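Local structure of centrosomal protein 120 (Oreochromis niloticus, 6EWH) at residues R156-L161 / D167-L172; I112-C115 / S120-S123; F60-S65 / P82-E87; S129-I134 / V174-R179. The protein is a centrosomal protein of centrioles and basal bodies, probably needed to build cilia, and is represented here by its second C2 domain. The protein carries 1 engineered substitution. One frame throughout, in Å; residues are numbered along the deposited sequence. Where two conformers were deposited one is given.

Interaction 1: residues R156-L161 / D167-L172; sequences RVKQTL and DLQPTL
Lys158 and Asp167 face each other across a solvent-exposed loop, their side chains coming from opposite directions. The electrostatic link is a long salt bridge: Lys158 NZ stands 3.7 Å from Asp167 OD2. Asp167 OD1 is scarcely farther from the same NZ, at 3.9 Å, so the ammonium group does not clearly favour one oxygen. With CG of Lys158 anti to the backbone N (chi1 -177°) and bends at chi3 and chi4, the amine is turned to the far segment.

A water adds an indirect route. It accepts from Lys158 NZ at 3.2 Å and lies 3.0 Å from Thr160 OG1. Its approach to Asp167 OD2 is implausibly short, so that last link is doubtful.

Van der Waals contact comes from Gln169, given in one of two conformers, whose OE1 is 3.8 Å from Lys158 CE. The approach of the same OE1 to Lys158 NZ, 3.7 Å, is polar but too long to count as a hydrogen bond. Just 117 Å² is buried in all, and Lys158 and Gln169 also touch a crystal neighbour, which may influence their pose.

Beyond this point Pro170 packs on Leu46 and Leu151, and the backbone of Leu172 pairs with Phe149, anchoring 167-172 at the sheet. The geometry is that of a peripheral loop connecting the outermost strand 143-150 of the mixed sheet to its antiparallel neighbour 171-180 in a C2 beta-sandwich.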
loop_
_atom_site.group_PDB
_atom_site.type_symbol
_atom_site.label_atom_id
_atom_site.label_comp_id
_atom_site.label_asym_id
_atom_site.label_seq_id
_atom_site.Cartn_x
_atom_site.Cartn_y
_atom_site.Cartn_z
ATOM N N ARG A 156 -1.885 3.690 -22.662
ATOM C CA ARG A 156 -0.579 3.857 -23.289
ATOM C C ARG A 156 -0.200 5.331 -23.375
ATOM O O ARG A 156 0.937 5.706 -23.071
ATOM C CB ARG A 156 -0.584 3.211 -24.676
ATOM C CG ARG A 156 -0.875 1.715 -24.653
ATOM C CD ARG A 156 -1.489 1.228 -25.961
ATOM N NE ARG A 156 -0.583 1.369 -27.099
ATOM C CZ ARG A 156 -0.852 0.934 -28.327
ATOM N NH1 ARG A 156 -2.002 0.322 -28.579
ATOM N NH2 ARG A 156 0.030 1.104 -29.303
ATOM N N VAL A 157 -1.140 6.181 -23.774
ATOM C CA VAL A 157 -0.875 7.594 -24.011
ATOM C C VAL A 157 -1.573 8.400 -22.927
ATOM O O VAL A 157 -2.749 8.159 -22.626
ATOM C CB VAL A 157 -1.373 8.017 -25.400
ATOM C CG1 VAL A 157 -1.170 9.515 -25.603
ATOM C CG2 VAL A 157 -0.651 7.221 -26.493
ATOM N N LYS A 158 -0.855 9.340 -22.328
ATOM C CA LYS A 158 -1.460 10.292 -21.401
ATOM C C LYS A 158 -1.579 11.626 -22.117
ATOM O O LYS A 158 -0.591 12.123 -22.654
ATOM C CB LYS A 158 -0.603 10.476 -20.158
ATOM C CG LYS A 158 -1.231 11.405 -19.139
ATOM C CD LYS A 158 -0.514 11.298 -17.816
ATOM C CE LYS A 158 0.666 12.240 -17.749
ATOM N NZ LYS A 158 0.296 13.518 -17.078
ATOM N N GLN A 159 -2.779 12.197 -22.149
ATOM C CA GLN A 159 -2.973 13.478 -22.803
ATOM C C GLN A 159 -3.267 14.541 -21.753
ATOM O O GLN A 159 -3.997 14.288 -20.784
ATOM C CB GLN A 159 -4.026 13.388 -23.911
ATOM C CG GLN A 159 -3.466 12.652 -25.146
ATOM C CD GLN A 159 -4.481 12.405 -26.250
ATOM O OE1 GLN A 159 -5.364 11.558 -26.119
ATOM N NE2 GLN A 159 -4.350 13.136 -27.348
ATOM N N THR A 160 -2.633 15.708 -21.901
ATOM C CA THR A 160 -2.744 16.781 -20.915
ATOM C C THR A 160 -3.147 18.053 -21.635
ATOM O O THR A 160 -2.436 18.513 -22.538
ATOM C CB THR A 160 -1.435 17.008 -20.152
ATOM O OG1 THR A 160 -1.013 15.794 -19.517
ATOM C CG2 THR A 160 -1.641 18.088 -19.087
ATOM N N LEU A 161 -4.287 18.611 -21.245
ATOM C CA LEU A 161 -4.880 19.772 -21.900
ATOM C C LEU A 161 -5.532 20.632 -20.824
ATOM O O LEU A 161 -6.483 20.173 -20.184
ATOM C CB LEU A 161 -5.957 19.306 -22.879
ATOM C CG LEU A 161 -6.719 20.373 -23.662
ATOM C CD1 LEU A 161 -5.792 21.011 -24.666
ATOM C CD2 LEU A 161 -7.935 19.767 -24.356
ATOM N N ASP A 167 3.417 20.089 -13.840
ATOM C CA ASP A 167 2.577 18.938 -14.147
ATOM C C ASP A 167 2.196 18.289 -12.815
ATOM O O ASP A 167 2.764 17.271 -12.408
ATOM C CB ASP A 167 3.316 17.972 -15.079
ATOM C CG ASP A 167 2.413 16.896 -15.652
ATOM O OD1 ASP A 167 1.204 16.881 -15.324
ATOM O OD2 ASP A 167 2.915 16.065 -16.438
ATOM N N LEU A 168 1.236 18.899 -12.119
ATOM C CA LEU A 168 0.706 18.317 -10.886
ATOM C C LEU A 168 -0.035 17.034 -11.245
ATOM O O LEU A 168 -1.025 17.068 -11.982
ATOM C CB LEU A 168 -0.228 19.314 -10.203
ATOM C CG LEU A 168 0.369 20.683 -9.848
ATOM C CD1 LEU A 168 -0.673 21.587 -9.201
ATOM C CD2 LEU A 168 1.580 20.522 -8.942
ATOM N N GLN A 169 0.440 15.901 -10.746
ATOM C CA GLN A 169 -0.081 14.605 -11.142
ATOM C C GLN A 169 -0.846 13.956 -9.998
ATOM O O GLN A 169 -0.769 14.406 -8.847
ATOM C CB GLN A 169 1.057 13.693 -11.645
ATOM C CG GLN A 169 1.252 13.796 -13.176
ATOM C CD GLN A 169 2.013 12.625 -13.809
ATOM O OE1 GLN A 169 1.436 11.580 -14.123
ATOM N NE2 GLN A 169 3.306 12.821 -14.037
ATOM N N PRO A 170 -1.644 12.924 -10.287
ATOM C CA PRO A 170 -2.378 12.245 -9.214
ATOM C C PRO A 170 -1.411 11.620 -8.227
ATOM O O PRO A 170 -0.491 10.894 -8.602
ATOM C CB PRO A 170 -3.179 11.169 -9.950
ATOM C CG PRO A 170 -3.197 11.569 -11.350
ATOM C CD PRO A 170 -1.937 12.309 -11.596
ATOM N N THR A 171 -1.642 11.888 -6.954
ATOM C CA THR A 171 -0.703 11.554 -5.907
ATOM C C THR A 171 -1.462 10.884 -4.771
ATOM O O THR A 171 -2.581 11.299 -4.453
ATOM C CB THR A 171 -0.072 12.860 -5.428
ATOM O OG1 THR A 171 0.592 13.489 -6.536
ATOM C CG2 THR A 171 0.901 12.617 -4.320
ATOM N N LEU A 172 -0.847 9.866 -4.178
ATOM C CA LEU A 172 -1.409 9.157 -3.025
ATOM C C LEU A 172 -0.357 9.120 -1.930
ATOM O O LEU A 172 0.739 8.592 -2.140
ATOM C CB LEU A 172 -1.779 7.725 -3.420
ATOM C CG LEU A 172 -2.438 6.885 -2.322
ATOM C CD1 LEU A 172 -3.769 7.506 -1.947
ATOM C CD2 LEU A 172 -2.631 5.461 -2.784
HETATM O O HOH W 1 1.847 15.932 -18.603
#

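Interaction 2: residues I112-C115 / S120-S123; sequences IHLC and SLGS
Leu114 and the pair Leu121-Gly122 form a classic beta bulge: both residues of the pair face Leu114, whose N donates to Gly122 O at 2.9 Å and whose O accepts from Leu121 N at 2.8 Å. The extra residue shifts the antiparallel register by one, His113 lying opposite Ser123 but Cys115 opposite Ser120, both non-hydrogen-bonded pairs. The strand axes run at 150°.

Among polar side-chain contacts, His113 ND1 and Ser120 OG make a 2.7 Å hydrogen bond, either partner being a possible donor. It is almost straight (177°), with OG in the ring plane at its edge. OG gets there by standing anti to the backbone N of Ser120.

A CH-pi contact holds the ring from another direction: Ser123 CB sits 3.6 Å from the His113 ring centroid, directly over one face. An alanine in place of His113 would probably leave Ser120 OG without this mate and Ser123 CB without the ring beneath it.

The apolar contact is looser, Leu114 CD2 meeting Leu121 CD1 at 4.1 Å.

Strand 119-126 is outermost in its four-stranded sheet; on the other flank of 110-116, strand 60-66 bonds to His113 and Cys115, while Ile112 reaches Leu172 and Val174 of strand 171-180.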
loop_
_atom_site.group_PDB
_atom_site.type_symbol
_atom_site.label_atom_id
_atom_site.label_comp_id
_atom_site.label_asym_id
_atom_site.label_seq_id
_atom_site.Cartn_x
_atom_site.Cartn_y
_atom_site.Cartn_z
ATOM N N ILE A 112 -0.788 -0.401 -5.415
ATOM C CA ILE A 112 -2.022 0.146 -4.850
ATOM C C ILE A 112 -2.821 0.765 -5.984
ATOM O O ILE A 112 -2.314 1.630 -6.705
ATOM C CB ILE A 112 -1.733 1.168 -3.746
ATOM C CG1 ILE A 112 -0.944 0.501 -2.612
ATOM C CG2 ILE A 112 -3.047 1.780 -3.254
ATOM C CD1 ILE A 112 -0.476 1.478 -1.558
ATOM N N HIS A 113 -4.066 0.328 -6.138
ATOM C CA HIS A 113 -4.927 0.749 -7.234
ATOM C C HIS A 113 -6.007 1.678 -6.711
ATOM O O HIS A 113 -6.618 1.410 -5.672
ATOM C CB HIS A 113 -5.622 -0.463 -7.857
ATOM C CG HIS A 113 -4.709 -1.340 -8.651
ATOM N ND1 HIS A 113 -4.718 -1.365 -10.029
ATOM C CD2 HIS A 113 -3.746 -2.210 -8.264
ATOM C CE1 HIS A 113 -3.806 -2.220 -10.456
ATOM N NE2 HIS A 113 -3.199 -2.742 -9.405
ATOM N N LEU A 114 -6.266 2.750 -7.449
ATOM C CA LEU A 114 -7.497 3.504 -7.281
ATOM C C LEU A 114 -8.553 2.854 -8.164
ATOM O O LEU A 114 -8.333 2.676 -9.369
ATOM C CB LEU A 114 -7.313 4.963 -7.690
ATOM C CG LEU A 114 -8.615 5.765 -7.773
ATOM C CD1 LEU A 114 -9.239 5.928 -6.388
ATOM C CD2 LEU A 114 -8.405 7.142 -8.454
ATOM N N CYS A 115 -9.681 2.472 -7.570
ATOM C CA CYS A 115 -10.693 1.702 -8.276
ATOM C C CYS A 115 -12.038 2.404 -8.248
ATOM O O CYS A 115 -12.336 3.187 -7.343
ATOM C CB CYS A 115 -10.880 0.337 -7.634
ATOM S SG CYS A 115 -9.404 -0.652 -7.737
ATOM N N SER A 120 -9.809 -0.537 -12.476
ATOM C CA SER A 120 -8.676 0.206 -11.953
ATOM C C SER A 120 -8.501 1.463 -12.791
ATOM O O SER A 120 -8.362 1.387 -14.017
ATOM C CB SER A 120 -7.401 -0.635 -11.985
ATOM O OG SER A 120 -6.285 0.151 -11.609
ATOM N N LEU A 121 -8.529 2.612 -12.134
ATOM C CA LEU A 121 -8.264 3.885 -12.782
ATOM C C LEU A 121 -6.789 4.240 -12.779
ATOM O O LEU A 121 -6.364 5.108 -13.547
ATOM C CB LEU A 121 -9.019 4.983 -12.041
ATOM C CG LEU A 121 -10.541 4.872 -12.091
ATOM C CD1 LEU A 121 -11.171 5.965 -11.250
ATOM C CD2 LEU A 121 -11.011 4.966 -13.531
ATOM N N GLY A 122 -6.000 3.607 -11.938
ATOM C CA GLY A 122 -4.596 3.930 -11.882
ATOM C C GLY A 122 -3.964 3.186 -10.737
ATOM O O GLY A 122 -4.671 2.717 -9.839
ATOM N N SER A 123 -2.644 3.049 -10.760
ATOM C CA SER A 123 -1.968 2.338 -9.693
ATOM C C SER A 123 -0.617 2.978 -9.431
ATOM O O SER A 123 -0.091 3.744 -10.242
ATOM C CB SER A 123 -1.821 0.846 -10.010
ATOM O OG SER A 123 -0.947 0.658 -11.109
#

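Interaction 3: residues F60-S65 / P82-E87; sequences FFFYYS and PDFEPE
The backbones of Phe62 and Phe84 do not pair: their CA atoms are 10.3 Å apart, and even the nearest CA atoms across the two segments, those of Phe62 and Glu87, are separated by 10.1 Å, so side chains bridge the space. The direct bridge is a T-shaped aromatic pair. The edge of Phe62 points at the face of Phe84, with planes at 73° and centroids 5.1 Å apart. Phe62 CE2 makes the closest approach, 3.5 Å from Phe84 CE2, and lies over the Phe84 ring toward its rim instead of its centre. Phe84 presents that face with CG lodged between its own backbone N and carbonyl carbon (chi1 65°).

In the C2 beta-sandwich this pair joins the antiparallel sheet to the loop that leads into the mixed sheet: Phe62 belongs to strand 60-66, whereas Phe84 sits just ahead of strand 87-95. Phe84 also meets the Phe76 ring and touches Ala40 on strand 29-41, while Phe62 packs on Leu114.

A second link is made by water. It donates to Glu87 O at 2.9 Å and lies 2.6 Å from Tyr64 OH, in the plane of the tyrosine ring. The carboxylate of Glu87 turns to another task, its OE1 accepting from Glu74 N.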
loop_
_atom_site.group_PDB
_atom_site.type_symbol
_atom_site.label_atom_id
_atom_site.label_comp_id
_atom_site.label_asym_id
_atom_site.label_seq_id
_atom_site.Cartn_x
_atom_site.Cartn_y
_atom_site.Cartn_z
ATOM N N PHE A 60 -15.405 5.406 -5.095
ATOM C CA PHE A 60 -14.005 5.098 -5.345
ATOM C C PHE A 60 -13.382 4.519 -4.083
ATOM O O PHE A 60 -13.811 4.818 -2.966
ATOM C CB PHE A 60 -13.240 6.359 -5.795
ATOM C CG PHE A 60 -13.889 7.068 -6.954
ATOM C CD1 PHE A 60 -13.565 6.723 -8.262
ATOM C CD2 PHE A 60 -14.822 8.067 -6.740
ATOM C CE1 PHE A 60 -14.165 7.371 -9.337
ATOM C CE2 PHE A 60 -15.428 8.716 -7.817
ATOM C CZ PHE A 60 -15.090 8.364 -9.112
ATOM N N PHE A 61 -12.380 3.661 -4.263
ATOM C CA PHE A 61 -11.714 3.046 -3.127
ATOM C C PHE A 61 -10.342 2.581 -3.592
ATOM O O PHE A 61 -10.061 2.518 -4.793
ATOM C CB PHE A 61 -12.517 1.862 -2.566
ATOM C CG PHE A 61 -12.732 0.750 -3.561
ATOM C CD1 PHE A 61 -13.797 0.800 -4.451
ATOM C CD2 PHE A 61 -11.864 -0.331 -3.609
ATOM C CE1 PHE A 61 -13.993 -0.216 -5.382
ATOM C CE2 PHE A 61 -12.051 -1.352 -4.538
ATOM C CZ PHE A 61 -13.115 -1.288 -5.425
ATOM N N PHE A 62 -9.487 2.267 -2.631
ATOM C CA PHE A 62 -8.170 1.724 -2.943
ATOM C C PHE A 62 -8.135 0.222 -2.718
ATOM O O PHE A 62 -8.759 -0.303 -1.789
ATOM C CB PHE A 62 -7.074 2.421 -2.130
ATOM C CG PHE A 62 -7.027 3.898 -2.379
ATOM C CD1 PHE A 62 -6.433 4.401 -3.529
ATOM C CD2 PHE A 62 -7.627 4.777 -1.490
ATOM C CE1 PHE A 62 -6.423 5.768 -3.777
ATOM C CE2 PHE A 62 -7.620 6.140 -1.730
ATOM C CZ PHE A 62 -7.016 6.639 -2.873
ATOM N N TYR A 63 -7.396 -0.468 -3.589
ATOM C CA TYR A 63 -7.198 -1.902 -3.484
ATOM C C TYR A 63 -5.713 -2.213 -3.521
ATOM O O TYR A 63 -4.966 -1.630 -4.317
ATOM C CB TYR A 63 -7.879 -2.666 -4.643
ATOM C CG TYR A 63 -7.315 -4.057 -4.784
ATOM C CD1 TYR A 63 -7.748 -5.081 -3.948
ATOM C CD2 TYR A 63 -6.307 -4.339 -5.708
ATOM C CE1 TYR A 63 -7.217 -6.350 -4.030
ATOM C CE2 TYR A 63 -5.762 -5.617 -5.789
ATOM C CZ TYR A 63 -6.227 -6.613 -4.951
ATOM O OH TYR A 63 -5.712 -7.885 -5.025
ATOM N N TYR A 64 -5.286 -3.163 -2.693
ATOM C CA TYR A 64 -3.963 -3.743 -2.853
ATOM C C TYR A 64 -3.937 -5.125 -2.236
ATOM O O TYR A 64 -4.778 -5.473 -1.404
ATOM C CB TYR A 64 -2.859 -2.867 -2.261
ATOM C CG TYR A 64 -3.073 -2.455 -0.826
ATOM C CD1 TYR A 64 -3.778 -1.299 -0.529
ATOM C CD2 TYR A 64 -2.537 -3.197 0.224
ATOM C CE1 TYR A 64 -3.970 -0.902 0.797
ATOM C CE2 TYR A 64 -2.708 -2.803 1.526
ATOM C CZ TYR A 64 -3.420 -1.664 1.815
ATOM O OH TYR A 64 -3.607 -1.274 3.120
ATOM N N SER A 65 -2.956 -5.911 -2.670
ATOM C CA SER A 65 -2.699 -7.231 -2.123
ATOM C C SER A 65 -1.489 -7.131 -1.200
ATOM O O SER A 65 -0.403 -6.749 -1.642
ATOM C CB SER A 65 -2.413 -8.203 -3.266
ATOM O OG SER A 65 -2.183 -9.500 -2.765
ATOM N N PRO A 82 -10.697 14.874 -2.311
ATOM C CA PRO A 82 -10.827 13.612 -1.570
ATOM C C PRO A 82 -11.133 13.828 -0.105
ATOM O O PRO A 82 -10.534 14.672 0.562
ATOM C CB PRO A 82 -9.458 12.953 -1.763
ATOM C CG PRO A 82 -9.018 13.456 -3.094
ATOM C CD PRO A 82 -9.467 14.906 -3.121
ATOM N N ASP A 83 -12.073 13.031 0.396
ATOM C CA ASP A 83 -12.510 13.148 1.776
ATOM C C ASP A 83 -12.390 11.845 2.547
ATOM O O ASP A 83 -12.870 11.772 3.683
ATOM C CB ASP A 83 -13.942 13.687 1.848
ATOM C CG ASP A 83 -14.920 12.872 1.023
ATOM O OD1 ASP A 83 -14.501 11.895 0.367
ATOM O OD2 ASP A 83 -16.120 13.218 1.023
ATOM N N PHE A 84 -11.761 10.818 1.977
ATOM C CA PHE A 84 -11.531 9.611 2.756
ATOM C C PHE A 84 -10.619 9.906 3.942
ATOM O O PHE A 84 -9.796 10.828 3.913
ATOM C CB PHE A 84 -10.963 8.469 1.882
ATOM C CG PHE A 84 -9.589 8.729 1.296
ATOM C CD1 PHE A 84 -8.451 8.384 2.012
ATOM C CD2 PHE A 84 -9.446 9.217 -0.005
ATOM C CE1 PHE A 84 -7.177 8.568 1.469
ATOM C CE2 PHE A 84 -8.165 9.419 -0.553
ATOM C CZ PHE A 84 -7.040 9.093 0.182
ATOM N N GLU A 85 -10.810 9.133 5.014
ATOM C CA GLU A 85 -9.985 9.205 6.203
ATOM C C GLU A 85 -8.725 8.362 6.027
ATOM O O GLU A 85 -8.730 7.376 5.280
ATOM C CB GLU A 85 -10.767 8.655 7.385
ATOM C CG GLU A 85 -11.954 9.529 7.747
ATOM C CD GLU A 85 -11.517 10.781 8.473
ATOM O OE1 GLU A 85 -10.792 10.649 9.475
ATOM O OE2 GLU A 85 -11.882 11.890 8.032
ATOM N N PRO A 86 -7.638 8.713 6.718
ATOM C CA PRO A 86 -6.451 7.854 6.676
ATOM C C PRO A 86 -6.820 6.474 7.200
ATOM O O PRO A 86 -7.544 6.340 8.189
ATOM C CB PRO A 86 -5.455 8.560 7.606
ATOM C CG PRO A 86 -5.997 9.954 7.797
ATOM C CD PRO A 86 -7.481 9.839 7.661
ATOM N N GLU A 87 -6.343 5.445 6.511
ATOM C CA GLU A 87 -6.806 4.096 6.791
ATOM C C GLU A 87 -5.651 3.114 6.681
ATOM O O GLU A 87 -4.936 3.091 5.670
ATOM C CB GLU A 87 -7.920 3.701 5.817
ATOM C CG GLU A 87 -8.428 2.296 6.075
ATOM C CD GLU A 87 -9.633 1.942 5.245
ATOM O OE1 GLU A 87 -10.154 2.827 4.529
ATOM O OE2 GLU A 87 -10.059 0.763 5.312
HETATM O O HOH W 2 -4.972 0.883 3.723
#

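Interaction 4: residues S129-I134 / V174-R179; sequences SALAGI and VAVTLR
Leu131 is the one residue of 129-134 whose side chain closes on strand 174-179, and both of its methyls are used. CD2 lies between two strand side chains, 4.1 Å from Val176 CG2 and 4.0 Å from Leu178 CB. The Val176 contact belongs to one of two deposited conformers. Between those side chains CD2 also reaches the backbone, 4.0 Å from Thr177 C. The other methyl, CD1, rests 3.8 Å from Val176 O, so the leucine tip touches the main chain as well as the side chains. The torsions account for this reach: CG stands anti to the backbone N (chi1 170°), carrying the fork away from the helix and onto the strand. Cutting Leu131 back to an alanine would probably open a gap over Val176 and Leu178 and cost the helix its apolar hold on the strand.

The contact is helix-on-sheet packing, in which the short helix 128-133 lies against the mixed sheet of the C2 domain. The segment axes approach to 8.9 Å at 46°, and no hydrogen bond crosses the 167 Å² buried.

Further out, Leu131 also packs on Leu33 of strand 29-41, and Leu178 extends to Leu100 and Leu104 of helix 97-105, which Ala132 likewise touches. Thr177, whose CB points away from the helix, has its OG1 bonded to Thr144 OG1. Ser127 OG bonds to Ala130 N and to Ser129 OG near the helix start. Backbone bonds flank the strand, Ala175 and Thr177 pairing with Thr36 and Ser34, Val176 and Leu178 with Val145 and Ala143.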
loop_
_atom_site.group_PDB
_atom_site.type_symbol
_atom_site.label_atom_id
_atom_site.label_comp_id
_atom_site.label_asym_id
_atom_site.label_seq_id
_atom_site.Cartn_x
_atom_site.Cartn_y
_atom_site.Cartn_z
ATOM N N SER A 129 10.993 -3.580 -0.625
ATOM C CA SER A 129 12.434 -3.699 -0.427
ATOM C C SER A 129 13.025 -2.413 0.132
ATOM O O SER A 129 13.984 -2.458 0.912
ATOM C CB SER A 129 13.129 -4.101 -1.731
ATOM O OG SER A 129 12.979 -3.104 -2.723
ATOM N N ALA A 130 12.470 -1.257 -0.247
ATOM C CA ALA A 130 12.919 0.002 0.337
ATOM C C ALA A 130 12.708 -0.000 1.841
ATOM O O ALA A 130 13.568 0.462 2.601
ATOM C CB ALA A 130 12.160 1.176 -0.289
ATOM N N LEU A 131 11.569 -0.535 2.283
ATOM C CA LEU A 131 11.272 -0.616 3.706
ATOM C C LEU A 131 12.232 -1.570 4.403
ATOM O O LEU A 131 12.758 -1.262 5.480
ATOM C CB LEU A 131 9.828 -1.075 3.890
ATOM C CG LEU A 131 9.434 -1.426 5.323
ATOM C CD1 LEU A 131 9.600 -0.221 6.261
ATOM C CD2 LEU A 131 8.002 -1.941 5.354
ATOM N N ALA A 132 12.463 -2.739 3.801
ATOM C CA ALA A 132 13.423 -3.679 4.366
ATOM C C ALA A 132 14.793 -3.035 4.518
ATOM O O ALA A 132 15.489 -3.264 5.514
ATOM C CB ALA A 132 13.520 -4.913 3.467
ATOM N N GLY A 133 15.189 -2.206 3.545
ATOM C CA GLY A 133 16.508 -1.594 3.585
ATOM C C GLY A 133 16.731 -0.677 4.774
ATOM O O GLY A 133 17.869 -0.504 5.223
ATOM N N ILE A 134 15.663 -0.077 5.300
ATOM C CA ILE A 134 15.779 0.810 6.451
ATOM C C ILE A 134 15.329 0.143 7.751
ATOM O O ILE A 134 15.265 0.808 8.792
ATOM C CB ILE A 134 15.062 2.150 6.223
ATOM C CG1 ILE A 134 13.578 1.910 5.931
ATOM C CG2 ILE A 134 15.732 2.922 5.093
ATOM C CD1 ILE A 134 12.704 3.082 6.276
ATOM N N VAL A 174 1.219 7.454 1.076
ATOM C CA VAL A 174 1.239 6.105 1.647
ATOM C C VAL A 174 2.369 6.001 2.658
ATOM O O VAL A 174 3.476 6.492 2.421
ATOM C CB VAL A 174 1.427 5.039 0.554
ATOM C CG1 VAL A 174 1.366 3.631 1.144
ATOM C CG2 VAL A 174 0.397 5.197 -0.551
ATOM N N ALA A 175 2.106 5.311 3.765
ATOM C CA ALA A 175 3.150 4.934 4.703
ATOM C C ALA A 175 3.126 3.424 4.858
ATOM O O ALA A 175 2.069 2.842 5.125
ATOM C CB ALA A 175 2.917 5.583 6.069
ATOM N N VAL A 176 4.277 2.788 4.684
ATOM C CA VAL A 176 4.437 1.364 4.957
ATOM C C VAL A 176 5.378 1.223 6.142
ATOM O O VAL A 176 6.429 1.869 6.184
ATOM C CB VAL A 176 4.954 0.587 3.732
ATOM C CG1 VAL A 176 3.928 0.633 2.605
ATOM C CG2 VAL A 176 6.305 1.129 3.264
ATOM N N THR A 177 4.993 0.390 7.113
ATOM C CA THR A 177 5.744 0.282 8.360
ATOM C C THR A 177 5.956 -1.178 8.734
ATOM O O THR A 177 5.073 -2.016 8.541
ATOM C CB THR A 177 4.975 1.004 9.491
ATOM O OG1 THR A 177 4.973 2.413 9.239
ATOM C CG2 THR A 177 5.610 0.758 10.868
ATOM N N LEU A 178 7.143 -1.483 9.247
ATOM C CA LEU A 178 7.434 -2.784 9.836
ATOM C C LEU A 178 7.887 -2.565 11.271
ATOM O O LEU A 178 8.710 -1.687 11.534
ATOM C CB LEU A 178 8.534 -3.485 9.040
ATOM C CG LEU A 178 8.976 -4.848 9.578
ATOM C CD1 LEU A 178 7.858 -5.885 9.456
ATOM C CD2 LEU A 178 10.232 -5.332 8.889
ATOM N N ARG A 179 7.345 -3.353 12.203
ATOM C CA ARG A 179 7.792 -3.242 13.586
ATOM C C ARG A 179 7.641 -4.586 14.276
ATOM O O ARG A 179 6.806 -5.407 13.888
ATOM C CB ARG A 179 6.993 -2.174 14.345
ATOM C CG ARG A 179 5.510 -2.470 14.438
ATOM C CD ARG A 179 4.752 -1.313 15.062
ATOM N NE ARG A 179 3.323 -1.606 15.139
ATOM C CZ ARG A 179 2.761 -2.367 16.070
ATOM N NH1 ARG A 179 3.498 -2.926 17.021
ATOM N NH2 ARG A 179 1.450 -2.578 16.047
#

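Along the chain interaction 3 closes first, then interaction 2, whose strand 119-126 leads into the helix of interaction 4; interaction 1 falls between the two segments of interaction 4, and both use strand 171-180. Interactions 2 and 3 have centres about 10 Å apart and share the four-stranded antiparallel sheet, through neighbouring strands 110-116 and 60-66. Leu172 connects the sheets, its CD1 lying 3.5 Å from Phe62 CZ and its CD2 3.7 Å from Ile112 CG2. Interactions 1 and 4, a surface loop contact and a buried helix-strand contact, have centres about 27 Å apart, so one strand carries both a peripheral loop contact and a helix contact in the domain interior.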